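PDB 1ZKI: thioesterase domain-containing protein from Pseudomonas aeruginosa, which hydrolyses thioesters as a hotdog-fold thioesterase, probably acting on acyl-CoA substrates. Local coordinates for the interface of chains A and B. Numbering follows the deposited sequence. Chains: chain A/B, hypothetical protein PA5202.

The interface of chains A and B. Residues chain A 82-84, 123-124; chain B 80, 125, 127.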
ATOM      1  N   LYS A  82      -4.956  -2.527  -6.049  1.00 10.59           N
ATOM      2  CA  LYS A  82      -3.717  -2.287  -6.779  1.00 11.27           C
ATOM      3  C   LYS A  82      -2.662  -3.158  -6.139  1.00 11.05           C
ATOM      4  O   LYS A  82      -2.549  -3.171  -4.924  1.00 11.63           O
ATOM      5  CB  LYS A  82      -3.319  -0.816  -6.649  1.00 11.87           C
ATOM      6  CG  LYS A  82      -2.013  -0.415  -7.374  1.00 11.50           C
ATOM      7  CD  LYS A  82      -0.824  -0.320  -6.417  1.00 12.83           C
ATOM      8  CE  LYS A  82       0.267   0.590  -7.006  1.00 13.36           C
ATOM      9  NZ  LYS A  82       1.033  -0.076  -8.067  1.00 13.76           N
ATOM     10  N   ILE A  83      -1.888  -3.858  -6.963  1.00 10.58           N
ATOM     11  CA  ILE A  83      -0.874  -4.797  -6.469  1.00 10.24           C
ATOM     12  C   ILE A  83       0.463  -4.521  -7.148  1.00 10.52           C
ATOM     13  O   ILE A  83       0.490  -4.164  -8.328  1.00 11.06           O
ATOM     14  CB  ILE A  83      -1.323  -6.286  -6.755  1.00 10.49           C
ATOM     15  CG1 ILE A  83      -0.356  -7.296  -6.122  1.00 11.07           C
ATOM     16  CG2 ILE A  83      -1.483  -6.576  -8.283  1.00 10.82           C
ATOM     17  CD1 ILE A  83      -0.917  -8.708  -6.075  1.00 12.26           C
ATOM     18  N   ASN A  84       1.565  -4.680  -6.405  1.00  9.54           N
ATOM     19  CA  ASN A  84       2.915  -4.716  -6.981  1.00 10.44           C
ATOM     20  C   ASN A  84       3.472  -6.102  -6.799  1.00 11.34           C
ATOM     21  O   ASN A  84       3.352  -6.680  -5.719  1.00 11.61           O
ATOM     22  CB  ASN A  84       3.858  -3.748  -6.274  1.00 10.16           C
ATOM     23  CG  ASN A  84       3.884  -2.402  -6.924  1.00 10.99           C
ATOM     24  OD1 ASN A  84       4.784  -2.090  -7.735  1.00 14.87           O
ATOM     25  ND2 ASN A  84       2.899  -1.604  -6.607  1.00  8.80           N
ATOM     26  N   LYS A 123       2.795  -6.751  -2.704  1.00 11.24           N
ATOM     27  CA  LYS A 123       2.239  -5.792  -1.754  1.00 12.03           C
ATOM     28  C   LYS A 123       1.086  -5.119  -2.472  1.00 11.55           C
ATOM     29  O   LYS A 123       1.169  -4.860  -3.681  1.00 11.20           O
ATOM     30  CB  LYS A 123       3.278  -4.735  -1.372  1.00 12.88           C
ATOM     31  CG  LYS A 123       2.774  -3.712  -0.332  1.00 15.72           C
ATOM     32  CD  LYS A 123       2.885  -4.302   1.082  1.00 20.70           C
ATOM     33  CE  LYS A 123       1.800  -3.794   2.036  1.00 25.04           C
ATOM     34  NZ  LYS A 123       2.046  -2.448   2.547  1.00 27.06           N
ATOM     35  N   GLY A 124      -0.002  -4.864  -1.753  1.00 10.68           N
ATOM     36  CA  GLY A 124      -1.131  -4.150  -2.382  1.00 10.82           C
ATOM     37  C   GLY A 124      -1.986  -3.352  -1.433  1.00 10.62           C
ATOM     38  O   GLY A 124      -1.812  -3.430  -0.211  1.00 10.78           O
TER
ATOM     39  N   GLU B  80       4.694   5.115 -11.556  1.00 11.16           N
ATOM     40  CA  GLU B  80       3.265   5.115 -11.256  1.00 11.42           C
ATOM     41  C   GLU B  80       3.063   5.192  -9.745  1.00 11.63           C
ATOM     42  O   GLU B  80       3.966   4.844  -8.966  1.00 10.52           O
ATOM     43  CB  GLU B  80       2.580   3.857 -11.838  1.00 11.12           C
ATOM     44  CG  GLU B  80       3.018   2.543 -11.151  1.00 12.17           C
ATOM     45  CD  GLU B  80       2.254   2.262  -9.847  1.00 14.66           C
ATOM     46  OE1 GLU B  80       2.865   1.665  -8.934  1.00 13.82           O
ATOM     47  OE2 GLU B  80       1.052   2.602  -9.736  1.00 14.12           O
ATOM     48  N   GLN B 125       1.034   3.619  -2.515  1.00 12.01           N
ATOM     49  CA  GLN B 125       2.044   2.678  -2.943  1.00 13.04           C
ATOM     50  C   GLN B 125       2.381   3.008  -4.375  1.00 12.40           C
ATOM     51  O   GLN B 125       1.477   3.275  -5.173  1.00 12.97           O
ATOM     52  CB  GLN B 125       1.463   1.271  -2.836  1.00 13.23           C
ATOM     53  CG  GLN B 125       2.371   0.140  -3.268  1.00 14.82           C
ATOM     54  CD  GLN B 125       1.659  -1.207  -3.086  1.00 16.43           C
ATOM     55  OE1 GLN B 125       1.027  -1.449  -2.051  1.00 18.27           O
ATOM     56  NE2 GLN B 125       1.752  -2.075  -4.086  1.00 15.32           N
ATOM     57  N   THR B 127       5.639   2.827  -7.790  1.00 11.41           N
ATOM     58  CA  THR B 127       6.795   2.165  -8.405  1.00 12.06           C
ATOM     59  C   THR B 127       7.672   3.245  -9.025  1.00 12.66           C
ATOM     60  O   THR B 127       7.160   4.177  -9.675  1.00 12.28           O
ATOM     61  CB  THR B 127       6.318   1.212  -9.516  1.00 12.14           C
ATOM     62  OG1 THR B 127       5.215   0.433  -9.036  1.00 12.57           O
ATOM     63  CG2 THR B 127       7.447   0.288  -9.986  1.00 13.43           C
TER
HETATM   64  O   HOH W   1       1.454  -0.823   0.502  1.00 27.82           O
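A:Lys82 reaches across to B:Glu80 and forms a salt bridge, with NZ 2.7 Å from the carboxylate oxygen OE1 of B:Glu80. Each side chain stretches from its own chain towards the other. The ammonium group sits above the carboxylate plane, 40° out of it. OE2 lies farther away, so the grip on the carboxylate is uneven. The lysine chain bends at chi2 (-101°) and again at chi4, which turns its end towards the acid.

On chain B, the hydroxyl OG1 of B:Thr127 donates at 2.7 Å to the anti lone pair of B:Glu80 OE1, the one away from OE2. OE1 thus has partners from both chains, which should limit rotation of the carboxylate. The same hydroxyl is 2.9 Å from OD1 of A:Asn84, on a lone pair in the carbonyl plane as modelled.

B:Gln125 carries the amide contacts and buries 76 Å² against chain A. Its CG is anti to the backbone N (chi1 179°), and the chain continues extended, pushing the amide between A:Asn84 and A:Lys123. NE2 donates to the backbone O of A:Lys123 at 2.9 Å, from above the carbonyl plane. OE1 faces the other way, 2.7 Å from water 1, which also meets NZ of A:Lys123.

As modelled, ND2 of A:Asn84 lies 2.8 Å from NE2 of B:Gln125, and B:Thr127 OG1 would have to donate its one proton twice. Both suggest that the A:Asn84 amide is built the wrong way round. Exchanging its O and N would give NE2 an acceptor and let the B:Thr127 hydroxyl accept while donating to the carboxylate.

CG of A:Lys123 lies 3.9 Å from CD of B:Gln125, the side chains crossing obliquely.

The structure alone does not prove this two-fold interface biological. The patch joins faces of strands 76-85 and 119-130 from both chains, apparently back to back, away from each helix 51-70.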